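Local coordinates for protein FAD-binding oxidoreductase (Gulosibacter chungangensis, PDB 7PBG) that oxidises 4-ethylphenol as a 4-alkylphenol oxidase that carries covalently bound FAD, a dehydrogenation that yields 4-vinylphenol, at residues T238-L243 / Y325-Q330; I277-T282 / L428-I433; F396-V401 / M438-L443. All blocks are in the same frame, centred on the assembly; numbering follows the deposited sequence.

Contact 1 (T238-L243 / Y325-Q330); sequences TPPEML and YGPRWQ
E241 and R328 carry the polar part of this contact. The carboxylate oxygen OE2 of E241 takes a hydrogen bond from NH1 of R328 at 2.9 Å, a salt bridge in which the nitrogen comes from above the carboxylate plane while OE2 lies close to the guanidinium plane. The two flat groups are turned 61° apart. The chain of R328 bends at chi2 (59°), which brings CD beside the carboxylate of E241. CD2 of L243 lies over one guanidinium face. NE and NH2 make further salt bridges, to D332 and E354 respectively. A water ties OE1 of E241 to N of R328, the first residue of the helix.

Backbone pairing is short: G326 N donates an almost straight bond to E241 O at 2.9 Å, and M242 faces Y325 as a non-hydrogen-bonded antiparallel pair. At G326 the backbone angles would jam a CB against the preceding carbonyl oxygen.

Apolar contacts finish the join. SD of M242 sits 3.5 Å from CD1 of Y325, an oblique Met-aromatic contact, and P240 CG packs 4.2 Å from P327 CD.

The contact thus joins strand 241-249 to strand 318-326, and P327 occupies the N-cap position of helix 328-342; M147 of strand 146-147 touches P239 and M242.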
loop_
_atom_site.group_PDB
_atom_site.type_symbol
_atom_site.label_atom_id
_atom_site.label_comp_id
_atom_site.label_asym_id
_atom_site.label_seq_id
_atom_site.Cartn_x
_atom_site.Cartn_y
_atom_site.Cartn_z
ATOM N N THR A 238 -18.156 1.659 11.859
ATOM C CA THR A 238 -18.567 0.872 13.021
ATOM C C THR A 238 -19.567 -0.187 12.571
ATOM O O THR A 238 -20.604 0.134 12.015
ATOM C CB THR A 238 -19.167 1.788 14.110
ATOM O OG1 THR A 238 -18.228 2.808 14.458
ATOM C CG2 THR A 238 -19.584 1.016 15.337
ATOM N N PRO A 239 -19.283 -1.475 12.854
ATOM C CA PRO A 239 -20.174 -2.578 12.501
ATOM C C PRO A 239 -21.311 -2.677 13.504
ATOM O O PRO A 239 -21.305 -2.034 14.524
ATOM C CB PRO A 239 -19.283 -3.825 12.548
ATOM C CG PRO A 239 -18.216 -3.462 13.563
ATOM C CD PRO A 239 -18.067 -1.949 13.529
ATOM N N PRO A 240 -22.376 -3.437 13.191
ATOM C CA PRO A 240 -23.504 -3.530 14.113
ATOM C C PRO A 240 -23.148 -4.033 15.527
ATOM O O PRO A 240 -23.656 -3.525 16.546
ATOM C CB PRO A 240 -24.439 -4.531 13.414
ATOM C CG PRO A 240 -24.041 -4.525 11.970
ATOM C CD PRO A 240 -22.584 -4.084 11.903
ATOM N N GLU A 241 -22.265 -5.031 15.597
ATOM C CA GLU A 241 -21.836 -5.663 16.859
ATOM C C GLU A 241 -20.386 -6.085 16.763
ATOM O O GLU A 241 -19.910 -6.267 15.636
ATOM C CB GLU A 241 -22.719 -6.887 17.118
ATOM C CG GLU A 241 -22.792 -7.286 18.545
ATOM C CD GLU A 241 -24.058 -8.039 18.948
ATOM O OE1 GLU A 241 -25.074 -8.035 18.230
ATOM O OE2 GLU A 241 -24.007 -8.594 19.998
ATOM N N MET A 242 -19.743 -6.258 17.912
ATOM C CA MET A 242 -18.381 -6.791 18.005
ATOM C C MET A 242 -18.325 -7.686 19.240
ATOM O O MET A 242 -18.914 -7.325 20.286
ATOM C CB MET A 242 -17.375 -5.652 18.108
ATOM C CG MET A 242 -17.407 -4.785 16.917
ATOM S SD MET A 242 -16.206 -3.441 16.871
ATOM C CE MET A 242 -17.129 -2.217 17.796
ATOM N N LEU A 243 -17.665 -8.813 19.126
ATOM C CA LEU A 243 -17.538 -9.797 20.226
ATOM C C LEU A 243 -16.129 -10.356 20.253
ATOM O O LEU A 243 -15.645 -10.831 19.163
ATOM C CB LEU A 243 -18.574 -10.892 20.027
ATOM C CG LEU A 243 -18.616 -11.961 21.105
ATOM C CD1 LEU A 243 -19.181 -11.410 22.395
ATOM C CD2 LEU A 243 -19.464 -13.127 20.634
ATOM N N TYR A 325 -16.611 -9.222 14.101
ATOM C CA TYR A 325 -17.273 -7.939 13.740
ATOM C C TYR A 325 -18.439 -8.223 12.815
ATOM O O TYR A 325 -18.244 -8.942 11.818
ATOM C CB TYR A 325 -16.311 -6.999 13.013
ATOM C CG TYR A 325 -15.016 -6.768 13.746
ATOM C CD1 TYR A 325 -14.822 -5.632 14.509
ATOM C CD2 TYR A 325 -14.008 -7.715 13.744
ATOM C CE1 TYR A 325 -13.642 -5.396 15.196
ATOM C CE2 TYR A 325 -12.844 -7.512 14.461
ATOM C CZ TYR A 325 -12.632 -6.329 15.165
ATOM O OH TYR A 325 -11.460 -6.149 15.878
ATOM N N GLY A 326 -19.584 -7.604 13.075
ATOM C CA GLY A 326 -20.678 -7.584 12.091
ATOM C C GLY A 326 -22.010 -7.744 12.783
ATOM O O GLY A 326 -22.087 -7.641 13.995
ATOM N N PRO A 327 -23.052 -8.071 12.006
ATOM C CA PRO A 327 -24.315 -8.447 12.608
ATOM C C PRO A 327 -24.126 -9.754 13.374
ATOM O O PRO A 327 -23.266 -10.576 13.016
ATOM C CB PRO A 327 -25.249 -8.635 11.415
ATOM C CG PRO A 327 -24.354 -8.926 10.252
ATOM C CD PRO A 327 -22.985 -8.326 10.559
ATOM N N ARG A 328 -24.972 -9.974 14.368
ATOM C CA ARG A 328 -24.866 -11.159 15.242
ATOM C C ARG A 328 -24.931 -12.465 14.441
ATOM O O ARG A 328 -24.231 -13.421 14.838
ATOM C CB ARG A 328 -25.903 -11.125 16.356
ATOM C CG ARG A 328 -25.577 -12.042 17.521
ATOM C CD ARG A 328 -24.256 -11.760 18.208
ATOM N NE ARG A 328 -23.953 -12.750 19.233
ATOM C CZ ARG A 328 -23.576 -12.503 20.502
ATOM N NH1 ARG A 328 -23.361 -11.262 20.939
ATOM N NH2 ARG A 328 -23.353 -13.539 21.303
ATOM N N TRP A 329 -25.727 -12.547 13.361
ATOM C CA TRP A 329 -25.821 -13.809 12.570
ATOM C C TRP A 329 -24.456 -14.202 12.046
ATOM O O TRP A 329 -24.166 -15.405 11.982
ATOM C CB TRP A 329 -26.870 -13.761 11.441
ATOM C CG TRP A 329 -26.759 -12.599 10.506
ATOM C CD1 TRP A 329 -27.474 -11.432 10.525
ATOM C CD2 TRP A 329 -25.930 -12.537 9.343
ATOM N NE1 TRP A 329 -27.075 -10.616 9.501
ATOM C CE2 TRP A 329 -26.162 -11.281 8.738
ATOM C CE3 TRP A 329 -25.036 -13.426 8.737
ATOM C CZ2 TRP A 329 -25.453 -10.864 7.620
ATOM C CZ3 TRP A 329 -24.372 -13.014 7.609
ATOM C CH2 TRP A 329 -24.576 -11.756 7.069
ATOM N N GLN A 330 -23.655 -13.217 11.670
ATOM C CA GLN A 330 -22.301 -13.446 11.130
ATOM C C GLN A 330 -21.327 -13.756 12.275
ATOM O O GLN A 330 -20.561 -14.741 12.195
ATOM C CB GLN A 330 -21.846 -12.188 10.392
ATOM C CG GLN A 330 -20.445 -12.341 9.819
ATOM C CD GLN A 330 -20.030 -11.118 9.039
ATOM O OE1 GLN A 330 -20.485 -10.004 9.294
ATOM N NE2 GLN A 330 -19.179 -11.347 8.057
HETATM O O HOH W 1 -26.453 -7.642 15.461
#

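Contact 2 (I277-T282 / L428-I433); sequences IVRNVT and LAQFII
Two first torsions bring R279 and Q430 together: CG of R279 stands between its backbone N and carbonyl carbon (chi1 51°), whereas CG of Q430 is anti to its backbone N (chi1 -176°). The amide oxygen OE1 of Q430 then meets the edge of the guanidinium. NE of R279 donates to it at 3.1 Å, nearly along the C=O axis and in the guanidinium plane, and NH2 of R279 adds a weak bond at 3.4 Å. Because the amide and guanidinium planes are only 17° apart, the fork is almost flat. NH1 of R279 turns instead to D284 in a salt bridge, and E152, which binds FAD, is a long, weak ion-pair partner of NH2. I277 packs against the same amide, its CG2 3.7 Å from Q430 NE2. An alanine in place of Q430 would probably leave NE of R279 without its acceptor and open a gap beside I277.

The backbones run antiparallel. F431 N donates to V278 O at 2.7 Å, and N280 N to A429 O at 3.0 Å. Beyond this pair the side chain of N280 takes over: its OD1 accepts A429 N at 2.9 Å, with the donor well above the plane of the amide, and also caps F283 N at the start of helix 281-288. CG2 of T282 meets CD1 of L428 at 3.7 Å.

Strand 277-280 is thereby set between strands 318-326 and 426-433 of the antiparallel sheet. Helix 255-266 covers V278 and F431, while F283 of helix 281-288 touches L428 and Q430.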
loop_
_atom_site.group_PDB
_atom_site.type_symbol
_atom_site.label_atom_id
_atom_site.label_comp_id
_atom_site.label_asym_id
_atom_site.label_seq_id
_atom_site.Cartn_x
_atom_site.Cartn_y
_atom_site.Cartn_z
ATOM N N ILE A 277 -3.777 -12.054 18.274
ATOM C CA ILE A 277 -2.457 -12.121 18.948
ATOM C C ILE A 277 -2.346 -13.467 19.670
ATOM O O ILE A 277 -3.341 -14.029 20.120
ATOM C CB ILE A 277 -2.242 -10.918 19.886
ATOM C CG1 ILE A 277 -3.285 -10.849 20.989
ATOM C CG2 ILE A 277 -2.222 -9.625 19.077
ATOM C CD1 ILE A 277 -2.989 -9.820 22.083
ATOM N N VAL A 278 -1.130 -13.906 19.846
ATOM C CA VAL A 278 -0.836 -15.152 20.596
ATOM C C VAL A 278 0.240 -14.772 21.592
ATOM O O VAL A 278 1.403 -14.556 21.144
ATOM C CB VAL A 278 -0.388 -16.312 19.689
ATOM C CG1 VAL A 278 -0.302 -17.585 20.517
ATOM C CG2 VAL A 278 -1.310 -16.494 18.490
ATOM N N ARG A 279 -0.123 -14.545 22.851
ATOM C CA ARG A 279 0.923 -14.116 23.810
ATOM C C ARG A 279 1.224 -15.214 24.811
ATOM O O ARG A 279 0.363 -16.066 25.137
ATOM C CB ARG A 279 0.570 -12.817 24.523
ATOM C CG ARG A 279 -0.786 -12.761 25.150
ATOM C CD ARG A 279 -0.838 -11.419 25.886
ATOM N NE ARG A 279 -0.499 -10.184 25.177
ATOM C CZ ARG A 279 -0.664 -8.957 25.716
ATOM N NH1 ARG A 279 -1.102 -8.819 26.966
ATOM N NH2 ARG A 279 -0.353 -7.873 25.026
ATOM N N ASN A 280 2.422 -15.125 25.360
ATOM C CA ASN A 280 2.813 -16.044 26.446
ATOM C C ASN A 280 2.255 -15.536 27.773
ATOM O O ASN A 280 1.879 -14.358 27.897
ATOM C CB ASN A 280 4.301 -16.306 26.466
ATOM C CG ASN A 280 5.189 -15.157 26.875
ATOM O OD1 ASN A 280 4.796 -13.993 26.874
ATOM N ND2 ASN A 280 6.426 -15.498 27.183
ATOM N N VAL A 281 2.261 -16.423 28.767
ATOM C CA VAL A 281 1.682 -16.075 30.100
ATOM C C VAL A 281 2.447 -14.897 30.693
ATOM O O VAL A 281 1.811 -13.991 31.344
ATOM C CB VAL A 281 1.624 -17.285 31.043
ATOM C CG1 VAL A 281 2.971 -17.846 31.401
ATOM C CG2 VAL A 281 0.849 -16.914 32.299
ATOM N N THR A 282 3.741 -14.795 30.472
ATOM C CA THR A 282 4.494 -13.694 31.106
ATOM C C THR A 282 3.959 -12.339 30.631
ATOM O O THR A 282 3.874 -11.386 31.469
ATOM C CB THR A 282 5.987 -13.817 30.809
ATOM O OG1 THR A 282 6.353 -15.151 31.157
ATOM C CG2 THR A 282 6.806 -12.845 31.627
ATOM N N LEU A 428 8.835 -11.399 27.188
ATOM C CA LEU A 428 7.408 -11.292 26.887
ATOM C C LEU A 428 7.282 -11.527 25.385
ATOM O O LEU A 428 8.021 -10.906 24.611
ATOM C CB LEU A 428 6.892 -9.922 27.316
ATOM C CG LEU A 428 6.680 -9.769 28.821
ATOM C CD1 LEU A 428 7.961 -9.957 29.625
ATOM C CD2 LEU A 428 6.073 -8.404 29.086
ATOM N N ALA A 429 6.423 -12.452 25.004
ATOM C CA ALA A 429 6.415 -12.955 23.620
ATOM C C ALA A 429 5.024 -12.784 23.058
ATOM O O ALA A 429 4.028 -13.093 23.761
ATOM C CB ALA A 429 6.866 -14.390 23.558
ATOM N N GLN A 430 4.947 -12.296 21.829
ATOM C CA GLN A 430 3.686 -12.380 21.080
ATOM C C GLN A 430 4.028 -12.952 19.703
ATOM O O GLN A 430 5.068 -12.607 19.134
ATOM C CB GLN A 430 3.061 -10.999 21.149
ATOM C CG GLN A 430 1.691 -10.873 20.510
ATOM C CD GLN A 430 1.033 -9.672 21.134
ATOM O OE1 GLN A 430 0.583 -9.708 22.287
ATOM N NE2 GLN A 430 1.081 -8.565 20.431
ATOM N N PHE A 431 3.153 -13.776 19.180
ATOM C CA PHE A 431 3.253 -14.208 17.770
ATOM C C PHE A 431 1.961 -13.796 17.097
ATOM O O PHE A 431 0.908 -13.876 17.700
ATOM C CB PHE A 431 3.464 -15.706 17.635
ATOM C CG PHE A 431 4.825 -16.201 18.033
ATOM C CD1 PHE A 431 5.837 -16.359 17.089
ATOM C CD2 PHE A 431 5.099 -16.419 19.361
ATOM C CE1 PHE A 431 7.089 -16.792 17.490
ATOM C CE2 PHE A 431 6.357 -16.842 19.755
ATOM C CZ PHE A 431 7.340 -17.049 18.816
ATOM N N ILE A 432 2.072 -13.296 15.875
ATOM C CA ILE A 432 0.884 -12.851 15.087
ATOM C C ILE A 432 1.099 -13.373 13.665
ATOM O O ILE A 432 2.201 -13.127 13.099
ATOM C CB ILE A 432 0.747 -11.319 15.117
ATOM C CG1 ILE A 432 0.579 -10.745 16.523
ATOM C CG2 ILE A 432 -0.380 -10.880 14.189
ATOM C CD1 ILE A 432 0.828 -9.257 16.585
ATOM N N ILE A 433 0.085 -14.025 13.110
ATOM C CA ILE A 433 -0.072 -14.098 11.629
ATOM C C ILE A 433 -0.921 -12.879 11.189
ATOM O O ILE A 433 -2.073 -12.806 11.556
ATOM C CB ILE A 433 -0.650 -15.460 11.232
ATOM C CG1 ILE A 433 0.355 -16.568 11.567
ATOM C CG2 ILE A 433 -0.990 -15.472 9.746
ATOM C CD1 ILE A 433 -0.259 -17.924 11.591
#

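Contact 3 (F396-V401 / M438-L443); sequences FFYAPV and MHHICL. With FAD (flavin-adenine dinucleotide), chain C.
F397, I441 and L443 form the tight end of this contact, where the sheet makes a wall of the flavin site. The F397 ring meets L443 with CE1 3.6 Å from CG, the two side chains lying side by side and pointing the same way, and its CD1 reaches I441 CG2 at 4.0 Å. CG of F397 lies beside the backbone N (chi1 -75°); the ring meets FAD at its edge, CZ 3.5 Å from C9 of the isoalloxazine. H395, the covalent attachment residue, touches the same ring, and Y92 stacks on it. L443 CD1 approaches the flavin methyl C7M as well.

Close packing continues on the far side of the strands. The Y398 edge is directed at the face of H440 in an offset edge-to-face pair with planes at 89°, and CD of P400 lies over the centre of the Y398 ring. C442 CB sits at the edge of that ring, in its plane. Y398 and C442 exchange two backbone bonds, and a nearly straight bond from H440 N to P400 O, 3.0 Å long, extends the pairing. H440 is held through its nitrogens by Y427 and Q412.

The V401-H439 end is looser. CG2 of V401 lies over one face of the imidazole, offset toward its rim, no closer than 4.2 Å to CE1 of H439. A water donates to P400 O and, weakly, to M438 O; Y208 of the second subunit meets H439 edge-to-face.

Strand 438-447 is thus flanked by strands 393-402 and 426-433, helix 406-422 lies against P400, M438, H440 and C442, and helix 451-470 packs on F396 and Y398.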
loop_
_atom_site.group_PDB
_atom_site.type_symbol
_atom_site.label_atom_id
_atom_site.label_comp_id
_atom_site.label_asym_id
_atom_site.label_seq_id
_atom_site.Cartn_x
_atom_site.Cartn_y
_atom_site.Cartn_z
ATOM N N PHE A 396 12.874 -3.109 24.574
ATOM C CA PHE A 396 13.855 -2.958 23.483
ATOM C C PHE A 396 13.554 -4.061 22.491
ATOM O O PHE A 396 13.980 -5.169 22.704
ATOM C CB PHE A 396 15.241 -3.005 24.114
ATOM C CG PHE A 396 16.422 -2.756 23.213
ATOM C CD1 PHE A 396 16.749 -1.478 22.825
ATOM C CD2 PHE A 396 17.204 -3.810 22.746
ATOM C CE1 PHE A 396 17.844 -1.232 22.012
ATOM C CE2 PHE A 396 18.301 -3.566 21.946
ATOM C CZ PHE A 396 18.626 -2.287 21.579
ATOM N N PHE A 397 12.787 -3.744 21.441
ATOM C CA PHE A 397 12.071 -4.775 20.662
ATOM C C PHE A 397 13.033 -5.531 19.739
ATOM O O PHE A 397 13.848 -4.912 19.072
ATOM C CB PHE A 397 10.934 -4.165 19.835
ATOM C CG PHE A 397 9.752 -3.786 20.666
ATOM C CD1 PHE A 397 8.900 -4.758 21.182
ATOM C CD2 PHE A 397 9.469 -2.457 20.903
ATOM C CE1 PHE A 397 7.833 -4.400 21.992
ATOM C CE2 PHE A 397 8.383 -2.089 21.690
ATOM C CZ PHE A 397 7.551 -3.074 22.209
ATOM N N TYR A 398 12.875 -6.832 19.714
ATOM C CA TYR A 398 13.345 -7.731 18.623
ATOM C C TYR A 398 12.099 -8.302 17.973
ATOM O O TYR A 398 11.452 -9.167 18.588
ATOM C CB TYR A 398 14.222 -8.827 19.190
ATOM C CG TYR A 398 14.571 -9.922 18.210
ATOM C CD1 TYR A 398 15.395 -9.662 17.133
ATOM C CD2 TYR A 398 14.072 -11.202 18.366
ATOM C CE1 TYR A 398 15.672 -10.638 16.197
ATOM C CE2 TYR A 398 14.400 -12.205 17.465
ATOM C CZ TYR A 398 15.180 -11.912 16.364
ATOM O OH TYR A 398 15.500 -12.866 15.439
ATOM N N ALA A 399 11.768 -7.865 16.756
ATOM C CA ALA A 399 10.476 -8.270 16.141
ATOM C C ALA A 399 10.668 -8.742 14.703
ATOM O O ALA A 399 10.348 -8.012 13.776
ATOM C CB ALA A 399 9.521 -7.138 16.241
ATOM N N PRO A 400 11.215 -9.946 14.497
ATOM C CA PRO A 400 11.380 -10.419 13.137
ATOM C C PRO A 400 10.100 -10.929 12.482
ATOM O O PRO A 400 9.220 -11.465 13.124
ATOM C CB PRO A 400 12.352 -11.578 13.266
ATOM C CG PRO A 400 12.106 -12.116 14.658
ATOM C CD PRO A 400 11.786 -10.870 15.489
ATOM N N VAL A 401 10.150 -10.923 11.156
ATOM C CA VAL A 401 9.032 -11.381 10.318
ATOM C C VAL A 401 9.527 -12.620 9.569
ATOM O O VAL A 401 10.694 -12.683 9.189
ATOM C CB VAL A 401 8.526 -10.277 9.378
ATOM C CG1 VAL A 401 9.584 -9.722 8.449
ATOM C CG2 VAL A 401 7.276 -10.718 8.626
ATOM N N MET A 438 4.273 -14.052 9.378
ATOM C CA MET A 438 4.311 -14.294 10.836
ATOM C C MET A 438 5.305 -13.312 11.451
ATOM O O MET A 438 6.445 -13.205 11.016
ATOM C CB MET A 438 4.688 -15.745 11.171
ATOM C CG MET A 438 4.554 -16.094 12.684
ATOM S SD MET A 438 4.807 -17.864 12.891
ATOM C CE MET A 438 6.584 -17.956 12.636
ATOM N N HIS A 439 4.845 -12.611 12.487
ATOM C CA HIS A 439 5.691 -11.831 13.395
ATOM C C HIS A 439 5.947 -12.577 14.700
ATOM O O HIS A 439 5.020 -13.190 15.290
ATOM C CB HIS A 439 4.997 -10.497 13.714
ATOM C CG HIS A 439 4.613 -9.735 12.507
ATOM N ND1 HIS A 439 5.417 -8.729 11.988
ATOM C CD2 HIS A 439 3.528 -9.809 11.708
ATOM C CE1 HIS A 439 4.835 -8.204 10.927
ATOM N NE2 HIS A 439 3.679 -8.852 10.741
ATOM N N HIS A 440 7.184 -12.485 15.138
ATOM C CA HIS A 440 7.633 -12.829 16.498
ATOM C C HIS A 440 7.946 -11.519 17.184
ATOM O O HIS A 440 8.875 -10.830 16.757
ATOM C CB HIS A 440 8.794 -13.810 16.466
ATOM C CG HIS A 440 9.465 -13.974 17.775
ATOM N ND1 HIS A 440 10.773 -14.367 17.859
ATOM C CD2 HIS A 440 9.007 -13.836 19.041
ATOM C CE1 HIS A 440 11.127 -14.446 19.138
ATOM N NE2 HIS A 440 10.037 -14.143 19.885
ATOM N N ILE A 441 7.163 -11.127 18.173
ATOM C CA ILE A 441 7.488 -9.913 18.966
ATOM C C ILE A 441 8.141 -10.345 20.288
ATOM O O ILE A 441 7.510 -11.021 21.094
ATOM C CB ILE A 441 6.237 -9.073 19.238
ATOM C CG1 ILE A 441 5.400 -8.801 17.972
ATOM C CG2 ILE A 441 6.668 -7.826 19.965
ATOM C CD1 ILE A 441 6.188 -8.381 16.759
ATOM N N CYS A 442 9.425 -10.082 20.429
ATOM C CA CYS A 442 10.209 -10.291 21.663
ATOM C C CYS A 442 10.269 -8.943 22.352
ATOM O O CYS A 442 10.931 -8.006 21.839
ATOM C CB CYS A 442 11.577 -10.854 21.341
ATOM S SG CYS A 442 12.674 -10.856 22.772
ATOM N N LEU A 443 9.492 -8.821 23.401
ATOM C CA LEU A 443 9.471 -7.626 24.267
ATOM C C LEU A 443 10.244 -8.012 25.509
ATOM O O LEU A 443 9.718 -8.705 26.400
ATOM C CB LEU A 443 8.021 -7.286 24.551
ATOM C CG LEU A 443 7.762 -5.964 25.252
ATOM C CD1 LEU A 443 6.280 -5.615 25.129
ATOM C CD2 LEU A 443 8.195 -5.982 26.706
HETATM P PA FAD C . 6.748 9.192 17.204
HETATM O O1A FAD C . 7.783 8.907 18.244
HETATM O O2A FAD C . 6.161 10.580 17.132
HETATM O O5B FAD C . 7.370 8.862 15.802
HETATM C C5B FAD C . 8.125 7.681 15.575
HETATM C C4B FAD C . 9.103 7.969 14.462
HETATM O O4B FAD C . 8.397 8.251 13.219
HETATM C C3B FAD C . 10.007 9.196 14.660
HETATM O O3B FAD C . 11.134 8.886 15.475
HETATM C C2B FAD C . 10.318 9.613 13.214
HETATM O O2B FAD C . 11.360 8.800 12.707
HETATM C C1B FAD C . 8.985 9.340 12.526
HETATM N N9A FAD C . 8.060 10.443 12.547
HETATM C C8A FAD C . 7.021 10.600 13.409
HETATM N N7A FAD C . 6.344 11.684 13.171
HETATM C C5A FAD C . 7.007 12.306 12.139
HETATM C C6A FAD C . 6.735 13.470 11.415
HETATM N N6A FAD C . 5.726 14.299 11.714
HETATM N N1A FAD C . 7.597 13.794 10.425
HETATM C C2A FAD C . 8.616 12.943 10.141
HETATM N N3A FAD C . 8.944 11.802 10.734
HETATM C C4A FAD C . 8.085 11.540 11.740
HETATM N N1 FAD C . 3.872 -0.077 18.467
HETATM C C2 FAD C . 2.953 -0.471 17.603
HETATM O O2 FAD C . 2.967 -0.064 16.413
HETATM N N3 FAD C . 1.920 -1.250 17.980
HETATM C C4 FAD C . 1.802 -1.755 19.243
HETATM O O4 FAD C . 0.788 -2.410 19.554
HETATM C C4X FAD C . 2.766 -1.409 20.171
HETATM N N5 FAD C . 2.661 -1.906 21.374
HETATM C C5X FAD C . 3.626 -1.535 22.278
HETATM C C6 FAD C . 3.521 -2.035 23.583
HETATM C C7 FAD C . 4.412 -1.672 24.575
HETATM C C7M FAD C . 4.245 -2.227 25.974
HETATM C C8 FAD C . 5.443 -0.764 24.252
HETATM C C8M FAD C . 6.434 -0.341 25.294
HETATM C C9 FAD C . 5.577 -0.292 22.963
HETATM C C9A FAD C . 4.671 -0.645 21.945
HETATM N N10 FAD C . 4.742 -0.140 20.650
HETATM C C10 FAD C . 3.778 -0.498 19.719
HETATM C "C1'" FAD C . 5.762 0.864 20.251
HETATM C "C2'" FAD C . 5.306 2.316 20.465
HETATM O "O2'" FAD C . 4.631 2.474 21.759
HETATM C "C3'" FAD C . 4.311 2.855 19.416
HETATM O "O3'" FAD C . 4.707 2.462 18.124
HETATM C "C4'" FAD C . 4.102 4.375 19.420
HETATM O "O4'" FAD C . 2.826 4.697 18.844
HETATM C "C5'" FAD C . 5.201 5.078 18.670
HETATM O "O5'" FAD C . 5.460 6.384 19.204
HETATM P P FAD C . 4.726 7.680 18.631
HETATM O O1P FAD C . 4.811 8.760 19.668
HETATM O O2P FAD C . 3.372 7.235 18.179
HETATM O O3P FAD C . 5.592 8.087 17.349
HETATM O O HOH W 2 9.105 -14.399 12.761
#

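In the fold
All three contacts are antiparallel joins within one large antiparallel sheet, read at increasing nearness to the flavin. Contact 1 lies farthest out, with the Y325 side chain about 13 Å from FAD. In contact 2 the side chain of Q430 is about 6 Å from FAD. In contact 3 F397 touches the isoalloxazine. Contacts 2 and 3 adjoin, their centres 10 Å apart: Q430 O and I441 N are 2.7 Å apart, a probable hydrogen bond, and F431 packs on H440. Contact 1 touches neither, its nearest atoms lying about 10 Å from contact 2, yet its strand 318-326 neighbours strand 277-280. Y169, an FAD-binding residue, lies near both Y325 and I277.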